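Local coordinates for protein fructose-bisphosphate aldolase (Thermus caldophilus, PDB 2FJK) that belongs to the class II fructose-bisphosphate aldolase family, adopts a TIM-barrel fold and holds 1,3-dihydroxyacetonephosphate in its pocket, at residues M1-L9 / A68-H78; A47-Y55 / L79-S87. All coordinates share one frame; numbering follows the deposited sequence.

Contact 1: residues M1-L9 / A68-H78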
loop_
_atom_site.group_PDB
_atom_site.type_symbol
_atom_site.label_atom_id
_atom_site.label_comp_id
_atom_site.label_asym_id
_atom_site.label_seq_id
_atom_site.Cartn_x
_atom_site.Cartn_y
_atom_site.Cartn_z
HETATM N N MSE A 1 9.823 8.243 8.260
HETATM C CA MSE A 1 8.808 7.241 8.663
HETATM C C MSE A 1 7.603 7.924 9.287
HETATM O O MSE A 1 7.698 9.031 9.820
HETATM C CB MSE A 1 9.401 6.227 9.648
HETATM C CG MSE A 1 10.156 6.839 10.807
HETATM SE SE MSE A 1 10.538 5.525 12.184
HETATM C CE MSE A 1 11.278 4.131 11.054
ATOM N N LEU A 2 6.467 7.245 9.213
ATOM C CA LEU A 2 5.229 7.783 9.732
ATOM C C LEU A 2 5.216 7.790 11.256
ATOM O O LEU A 2 5.433 6.763 11.896
ATOM C CB LEU A 2 4.056 6.972 9.171
ATOM C CG LEU A 2 2.637 7.488 9.423
ATOM C CD1 LEU A 2 2.489 8.902 8.875
ATOM C CD2 LEU A 2 1.636 6.552 8.770
ATOM N N VAL A 3 4.981 8.967 11.827
ATOM C CA VAL A 3 4.915 9.150 13.281
ATOM C C VAL A 3 3.674 9.986 13.658
ATOM O O VAL A 3 3.061 10.609 12.794
ATOM C CB VAL A 3 6.175 9.869 13.798
ATOM C CG1 VAL A 3 7.402 8.982 13.604
ATOM C CG2 VAL A 3 6.349 11.184 13.064
ATOM N N THR A 4 3.303 9.996 14.940
ATOM C CA THR A 4 2.136 10.762 15.371
ATOM C C THR A 4 2.498 12.219 15.630
ATOM O O THR A 4 1.627 13.097 15.677
ATOM C CB THR A 4 1.495 10.176 16.649
ATOM O OG1 THR A 4 2.409 10.278 17.744
ATOM C CG2 THR A 4 1.117 8.725 16.429
ATOM N N GLY A 5 3.782 12.485 15.802
ATOM C CA GLY A 5 4.193 13.853 16.023
ATOM C C GLY A 5 4.372 14.260 17.471
ATOM O O GLY A 5 5.217 15.102 17.764
ATOM N N LEU A 6 3.584 13.683 18.378
ATOM C CA LEU A 6 3.703 14.023 19.794
ATOM C C LEU A 6 5.168 13.911 20.188
ATOM O O LEU A 6 5.708 14.799 20.851
ATOM C CB LEU A 6 2.845 13.088 20.652
ATOM C CG LEU A 6 2.972 13.193 22.180
ATOM C CD1 LEU A 6 2.788 14.634 22.646
ATOM C CD2 LEU A 6 1.942 12.276 22.833
ATOM N N GLU A 7 5.813 12.830 19.756
ATOM C CA GLU A 7 7.225 12.618 20.055
ATOM C C GLU A 7 8.049 13.656 19.299
ATOM O O GLU A 7 9.055 14.154 19.805
ATOM C CB GLU A 7 7.652 11.203 19.657
ATOM C CG GLU A 7 6.879 10.085 20.365
ATOM C CD GLU A 7 6.987 10.141 21.885
ATOM O OE1 GLU A 7 6.431 11.078 22.496
ATOM O OE2 GLU A 7 7.628 9.242 22.472
ATOM N N ILE A 8 7.620 13.976 18.082
ATOM C CA ILE A 8 8.301 14.990 17.286
ATOM C C ILE A 8 8.237 16.308 18.055
ATOM O O ILE A 8 9.256 16.946 18.307
ATOM C CB ILE A 8 7.592 15.247 15.937
ATOM C CG1 ILE A 8 7.561 13.983 15.090
ATOM C CG2 ILE A 8 8.300 16.362 15.192
ATOM C CD1 ILE A 8 7.003 14.224 13.704
ATOM N N LEU A 9 7.015 16.704 18.413
ATOM C CA LEU A 9 6.762 17.953 19.126
ATOM C C LEU A 9 7.298 18.005 20.558
ATOM O O LEU A 9 7.776 19.047 20.997
ATOM C CB LEU A 9 5.257 18.280 19.120
ATOM C CG LEU A 9 4.544 18.744 17.828
ATOM C CD1 LEU A 9 5.527 19.468 16.905
ATOM C CD2 LEU A 9 3.932 17.560 17.102
ATOM N N ALA A 68 5.112 9.283 3.409
ATOM C CA ALA A 68 5.419 9.658 4.795
ATOM C C ALA A 68 6.154 8.468 5.409
ATOM O O ALA A 68 7.180 8.622 6.076
ATOM C CB ALA A 68 4.135 9.936 5.590
ATOM N N GLN A 69 5.603 7.280 5.170
ATOM C CA GLN A 69 6.180 6.032 5.661
ATOM C C GLN A 69 7.577 5.861 5.055
ATOM O O GLN A 69 8.553 5.646 5.775
ATOM C CB GLN A 69 5.308 4.846 5.234
ATOM C CG GLN A 69 3.820 5.069 5.447
ATOM C CD GLN A 69 2.955 3.937 4.904
ATOM O OE1 GLN A 69 3.130 3.486 3.768
ATOM N NE2 GLN A 69 2.000 3.485 5.715
ATOM N N GLU A 70 7.648 5.965 3.727
ATOM C CA GLU A 70 8.895 5.815 2.978
ATOM C C GLU A 70 10.001 6.797 3.346
ATOM O O GLU A 70 11.183 6.476 3.197
ATOM C CB GLU A 70 8.626 5.913 1.470
ATOM C CG GLU A 70 8.065 4.641 0.850
ATOM C CD GLU A 70 7.677 4.810 -0.615
ATOM O OE1 GLU A 70 8.550 5.151 -1.441
ATOM O OE2 GLU A 70 6.488 4.600 -0.942
ATOM N N ALA A 71 9.629 7.981 3.831
ATOM C CA ALA A 71 10.605 9.008 4.197
ATOM C C ALA A 71 11.658 8.542 5.204
ATOM O O ALA A 71 11.396 7.675 6.033
ATOM C CB ALA A 71 9.892 10.226 4.735
ATOM N N ARG A 72 12.842 9.144 5.128
ATOM C CA ARG A 72 13.947 8.811 6.019
ATOM C C ARG A 72 14.059 9.748 7.219
ATOM O O ARG A 72 15.057 9.716 7.944
ATOM C CB ARG A 72 15.264 8.805 5.236
ATOM C CG ARG A 72 15.375 7.649 4.245
ATOM C CD ARG A 72 16.682 7.685 3.456
ATOM N NE ARG A 72 16.987 6.387 2.852
ATOM C CZ ARG A 72 17.286 5.290 3.547
ATOM N NH1 ARG A 72 17.326 5.329 4.874
ATOM N NH2 ARG A 72 17.543 4.151 2.915
ATOM N N VAL A 73 13.041 10.584 7.419
ATOM C CA VAL A 73 12.998 11.514 8.545
ATOM C C VAL A 73 11.633 11.333 9.189
ATOM O O VAL A 73 10.742 10.755 8.578
ATOM C CB VAL A 73 13.146 13.000 8.101
ATOM C CG1 VAL A 73 14.435 13.187 7.317
ATOM C CG2 VAL A 73 11.946 13.427 7.264
ATOM N N PRO A 74 11.454 11.802 10.436
ATOM C CA PRO A 74 10.142 11.640 11.078
ATOM C C PRO A 74 9.103 12.492 10.365
ATOM O O PRO A 74 9.315 13.686 10.166
ATOM C CB PRO A 74 10.382 12.127 12.509
ATOM C CG PRO A 74 11.879 11.919 12.707
ATOM C CD PRO A 74 12.437 12.360 11.380
ATOM N N VAL A 75 7.993 11.877 9.979
ATOM C CA VAL A 75 6.922 12.591 9.296
ATOM C C VAL A 75 5.564 12.287 9.914
ATOM O O VAL A 75 5.216 11.125 10.125
ATOM C CB VAL A 75 6.844 12.217 7.796
ATOM C CG1 VAL A 75 5.601 12.846 7.169
ATOM C CG2 VAL A 75 8.099 12.683 7.066
ATOM N N ALA A 76 4.800 13.339 10.198
ATOM C CA ALA A 76 3.460 13.191 10.759
ATOM C C ALA A 76 2.463 13.734 9.741
ATOM O O ALA A 76 2.754 14.697 9.032
ATOM C CB ALA A 76 3.336 13.968 12.069
ATOM N N VAL A 77 1.297 13.103 9.668
ATOM C CA VAL A 77 0.235 13.527 8.762
ATOM C C VAL A 77 -0.950 14.001 9.629
ATOM O O VAL A 77 -1.637 13.185 10.244
ATOM C CB VAL A 77 -0.180 12.357 7.849
ATOM C CG1 VAL A 77 -1.324 12.773 6.936
ATOM C CG2 VAL A 77 1.038 11.892 7.022
ATOM N N HIS A 78 -1.160 15.323 9.685
ATOM C CA HIS A 78 -2.225 15.932 10.499
ATOM C C HIS A 78 -3.407 16.505 9.717
ATOM O O HIS A 78 -3.237 17.025 8.616
ATOM C CB HIS A 78 -1.661 17.064 11.364
ATOM C CG HIS A 78 -0.695 16.616 12.414
ATOM N ND1 HIS A 78 -0.533 17.288 13.606
ATOM C CD2 HIS A 78 0.173 15.575 12.448
ATOM C CE1 HIS A 78 0.389 16.680 14.332
ATOM N NE2 HIS A 78 0.833 15.637 13.653
#
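With CG of L2 turned away from the backbone N (chi1 -171°), the side chain of L2 drops between A68 and V77. L2 CD1 lies 3.8 Å from both A68 CB and V77 CG2, where the L2 and V77 side chains cross obliquely. In V3, chi1 of -66° puts CG1 beside the backbone N and CG2 between that N and the carbonyl carbon. V3 CG2 thereby comes to 3.2 Å from V75 O. The short strand about 2-3 runs parallel to barrel strand 75-78 of this TIM-barrel aldolase. Two backbone bonds join them: V75 N gives to M1 O at 2.9 Å, and V3 N gives to V75 O at 2.8 Å. The chain start is gripped twice. M1 N donates to A71 O (2.8 Å) and to V73 O (2.7 Å), and it sits above both carbonyl planes. On the side of the strand that carries A76, I8 from the following helix brings CD1 to 4.0 Å from A76 CB, with P74 close by. H78 NE2 makes a weak bond to T4 O, while its ND1 is bonded to K249. R72 of the second subunit donates from NH2 to L2 O.

Contact 2: residues A47-Y55 / L79-S87; sequences ALSEGAMKY and LDHGSSYES. With 13P (1,3-dihydroxyacetonephosphate), chain E.
This is a polar contact between two loop-to-helix junctions, made at the C-terminal ends of strands 44-47 and 75-78, beside the ligand pocket. E50, in the first turn of helix 50-68, carries most of it. Its chain is extended beyond CG and reaches across to S83 and S87. OE2 takes the backbone N-H of S83 almost straight (169°), with S83 N and E50 OE2 only 2.5 Å apart in the model. S87 OG also donates to E50 OE2. Both distances are shorter than expected, and the exact positions of these atoms are doubtful. S83 OG lies 2.6 Å from E50 OE1 and 2.7 Å from E50 OE2, so its one proton could serve either oxygen. S83 N, S83 OG and S87 OG thus gather round one carboxylate. Both helices start with an N-cap serine: S49 OG accepts from A52 N at 2.9 Å, and S84 OG accepts from S87 N at 3.2 Å. In this TIM barrel, the loops after the strands line the pocket, and D80 belongs to one of them. D80 has CG opposite its backbone N (chi1 -168°), and OD1 accepts from O3 of 1,3-dihydroxyacetonephosphate at 3.1 Å. H208 makes a weak second bond to the same oxygen. The H81 ring has D80 OD1 over one face, offset toward the rim, and also meets the rings of H178 and H208. A water links the two loops, accepting from E50 N and donating to the backbone O of H81. M53, about one turn further along helix 50-68, crosses L79 at about a right angle, with M53 SE 3.9 Å from L79 CD1. F96 packs on both of these side chains.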
loop_
_atom_site.group_PDB
_atom_site.type_symbol
_atom_site.label_atom_id
_atom_site.label_comp_id
_atom_site.label_asym_id
_atom_site.label_seq_id
_atom_site.Cartn_x
_atom_site.Cartn_y
_atom_site.Cartn_z
ATOM N N ALA A 47 0.332 18.701 6.580
ATOM C CA ALA A 47 -0.988 19.163 6.993
ATOM C C ALA A 47 -1.982 19.183 5.847
ATOM O O ALA A 47 -1.688 19.668 4.754
ATOM C CB ALA A 47 -0.883 20.568 7.618
ATOM N N LEU A 48 -3.160 18.637 6.099
ATOM C CA LEU A 48 -4.196 18.628 5.095
ATOM C C LEU A 48 -5.499 19.172 5.659
ATOM O O LEU A 48 -6.105 18.565 6.528
ATOM C CB LEU A 48 -4.433 17.217 4.565
ATOM C CG LEU A 48 -3.426 16.639 3.577
ATOM C CD1 LEU A 48 -2.143 16.235 4.308
ATOM C CD2 LEU A 48 -4.059 15.437 2.892
ATOM N N SER A 49 -5.938 20.312 5.144
ATOM C CA SER A 49 -7.190 20.904 5.597
ATOM C C SER A 49 -8.308 20.017 5.075
ATOM O O SER A 49 -8.062 19.002 4.407
ATOM C CB SER A 49 -7.347 22.301 5.006
ATOM O OG SER A 49 -7.529 22.208 3.595
ATOM N N GLU A 50 -9.542 20.396 5.377
ATOM C CA GLU A 50 -10.689 19.649 4.893
ATOM C C GLU A 50 -10.823 19.961 3.407
ATOM O O GLU A 50 -11.345 19.149 2.631
ATOM C CB GLU A 50 -11.947 20.060 5.658
ATOM C CG GLU A 50 -12.396 19.006 6.661
ATOM C CD GLU A 50 -13.466 19.514 7.602
ATOM O OE1 GLU A 50 -14.391 20.207 7.133
ATOM O OE2 GLU A 50 -13.387 19.216 8.811
ATOM N N GLY A 51 -10.331 21.138 3.013
ATOM C CA GLY A 51 -10.376 21.530 1.613
ATOM C C GLY A 51 -9.417 20.647 0.823
ATOM O O GLY A 51 -9.722 20.210 -0.292
ATOM N N ALA A 52 -8.255 20.372 1.414
ATOM C CA ALA A 52 -7.257 19.529 0.782
ATOM C C ALA A 52 -7.857 18.149 0.581
ATOM O O ALA A 52 -7.770 17.573 -0.495
ATOM C CB ALA A 52 -6.004 19.436 1.653
HETATM N N MSE A 53 -8.475 17.617 1.624
HETATM C CA MSE A 53 -9.084 16.297 1.526
HETATM C C MSE A 53 -10.173 16.203 0.460
HETATM O O MSE A 53 -10.276 15.190 -0.224
HETATM C CB MSE A 53 -9.619 15.868 2.887
HETATM C CG MSE A 53 -8.507 15.374 3.811
HETATM SE SE MSE A 53 -9.183 14.820 5.509
HETATM C CE MSE A 53 -9.645 12.991 5.058
ATOM N N LYS A 54 -10.978 17.251 0.315
ATOM C CA LYS A 54 -12.028 17.259 -0.700
ATOM C C LYS A 54 -11.378 17.353 -2.080
ATOM O O LYS A 54 -11.699 16.588 -2.982
ATOM C CB LYS A 54 -12.970 18.452 -0.499
ATOM C CG LYS A 54 -14.124 18.522 -1.493
ATOM C CD LYS A 54 -14.891 19.835 -1.344
ATOM C CE LYS A 54 -16.316 19.741 -1.892
ATOM N NZ LYS A 54 -16.377 19.456 -3.351
ATOM N N TYR A 55 -10.447 18.292 -2.224
ATOM C CA TYR A 55 -9.735 18.506 -3.488
ATOM C C TYR A 55 -8.887 17.301 -3.892
ATOM O O TYR A 55 -8.912 16.854 -5.045
ATOM C CB TYR A 55 -8.822 19.729 -3.374
ATOM C CG TYR A 55 -8.068 20.051 -4.649
ATOM C CD1 TYR A 55 -8.687 20.725 -5.696
ATOM C CD2 TYR A 55 -6.736 19.663 -4.808
ATOM C CE1 TYR A 55 -7.999 21.011 -6.868
ATOM C CE2 TYR A 55 -6.034 19.937 -5.981
ATOM C CZ TYR A 55 -6.670 20.614 -7.005
ATOM O OH TYR A 55 -5.969 20.911 -8.150
ATOM N N LEU A 79 -4.596 16.437 10.318
ATOM C CA LEU A 79 -5.818 16.949 9.703
ATOM C C LEU A 79 -5.849 18.483 9.642
ATOM O O LEU A 79 -6.017 19.052 8.576
ATOM C CB LEU A 79 -7.053 16.427 10.447
ATOM C CG LEU A 79 -8.400 17.120 10.174
ATOM C CD1 LEU A 79 -8.721 17.117 8.684
ATOM C CD2 LEU A 79 -9.501 16.407 10.956
ATOM N N ASP A 80 -5.695 19.166 10.766
ATOM C CA ASP A 80 -5.702 20.634 10.718
ATOM C C ASP A 80 -7.108 21.266 10.605
ATOM O O ASP A 80 -7.755 21.239 9.548
ATOM C CB ASP A 80 -4.816 21.112 9.551
ATOM C CG ASP A 80 -4.533 22.605 9.589
ATOM O OD1 ASP A 80 -4.149 23.106 10.667
ATOM O OD2 ASP A 80 -4.677 23.272 8.540
ATOM N N HIS A 81 -7.568 21.823 11.717
ATOM C CA HIS A 81 -8.859 22.489 11.786
ATOM C C HIS A 81 -10.016 21.633 11.280
ATOM O O HIS A 81 -10.757 22.045 10.383
ATOM C CB HIS A 81 -8.796 23.803 11.002
ATOM C CG HIS A 81 -7.799 24.779 11.548
ATOM N ND1 HIS A 81 -6.922 25.476 10.746
ATOM C CD2 HIS A 81 -7.535 25.165 12.818
ATOM C CE1 HIS A 81 -6.158 26.248 11.498
ATOM N NE2 HIS A 81 -6.510 26.078 12.759
ATOM N N GLY A 82 -10.161 20.440 11.850
ATOM C CA GLY A 82 -11.255 19.571 11.463
ATOM C C GLY A 82 -12.526 20.289 11.880
ATOM O O GLY A 82 -12.567 20.890 12.950
ATOM N N SER A 83 -13.553 20.241 11.038
ATOM C CA SER A 83 -14.812 20.923 11.317
ATOM C C SER A 83 -15.781 20.123 12.167
ATOM O O SER A 83 -16.624 20.696 12.860
ATOM C CB SER A 83 -15.534 21.269 10.015
ATOM O OG SER A 83 -15.883 20.098 9.297
ATOM N N SER A 84 -15.672 18.801 12.119
ATOM C CA SER A 84 -16.585 17.970 12.890
ATOM C C SER A 84 -16.021 16.631 13.335
ATOM O O SER A 84 -14.880 16.273 13.028
ATOM C CB SER A 84 -17.862 17.722 12.088
ATOM O OG SER A 84 -17.586 16.994 10.904
ATOM N N TYR A 85 -16.841 15.896 14.072
ATOM C CA TYR A 85 -16.449 14.594 14.560
ATOM C C TYR A 85 -16.303 13.688 13.341
ATOM O O TYR A 85 -15.329 12.948 13.219
ATOM C CB TYR A 85 -17.526 14.049 15.506
ATOM C CG TYR A 85 -17.183 12.719 16.126
ATOM C CD1 TYR A 85 -16.154 12.609 17.059
ATOM C CD2 TYR A 85 -17.889 11.568 15.780
ATOM C CE1 TYR A 85 -15.835 11.382 17.636
ATOM C CE2 TYR A 85 -17.582 10.336 16.349
ATOM C CZ TYR A 85 -16.556 10.251 17.277
ATOM O OH TYR A 85 -16.266 9.040 17.856
ATOM N N GLU A 86 -17.274 13.774 12.434
ATOM C CA GLU A 86 -17.278 12.967 11.220
ATOM C C GLU A 86 -16.073 13.278 10.339
ATOM O O GLU A 86 -15.607 12.423 9.589
ATOM C CB GLU A 86 -18.565 13.216 10.429
ATOM C CG GLU A 86 -19.828 13.235 11.277
ATOM C CD GLU A 86 -20.182 14.630 11.775
ATOM O OE1 GLU A 86 -20.503 15.498 10.928
ATOM O OE2 GLU A 86 -20.143 14.861 13.005
ATOM N N SER A 87 -15.587 14.512 10.422
ATOM C CA SER A 87 -14.429 14.936 9.643
ATOM C C SER A 87 -13.202 14.244 10.210
ATOM O O SER A 87 -12.330 13.787 9.467
ATOM C CB SER A 87 -14.246 16.454 9.733
ATOM O OG SER A 87 -13.091 16.870 9.015
HETATM P P 13P E . -1.345 30.769 6.861
HETATM O O1P 13P E . -2.485 31.294 5.862
HETATM O O2P 13P E . -0.836 32.035 7.665
HETATM O O3P 13P E . -0.170 30.171 6.028
HETATM O O1 13P E . -1.988 29.654 7.822
HETATM C C1 13P E . -1.172 28.565 8.248
HETATM C C2 13P E . -1.961 27.877 9.334
HETATM O O2 13P E . -2.401 28.539 10.270
HETATM C C3 13P E . -2.217 26.371 9.281
HETATM O O3 13P E . -3.079 25.976 10.344
HETATM O O HOH W 1 -10.088 22.168 7.521
#

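In the fold
Contact 1 and contact 2 have centres about 18 Å apart in one TIM-barrel domain. Their segments alternate along the chain: 1-9, 47-55, 68-78, 79-87. Helix 50-68 begins in contact 2 and ends in contact 1. Strand 75-78 then leads from contact 1 straight back into the loop of contact 2. This path is a beta-alpha-beta crossover from strand 44-47 to strand 75-78, its parallel neighbour in the sheet. The contacts touch where H78 O probably accepts from L48 N, at 3.0 Å. Contact 1 lies along strand 75-78 and the turn before it, and contact 2 past its C-terminal end, where D80 and H81 line the ligand pocket.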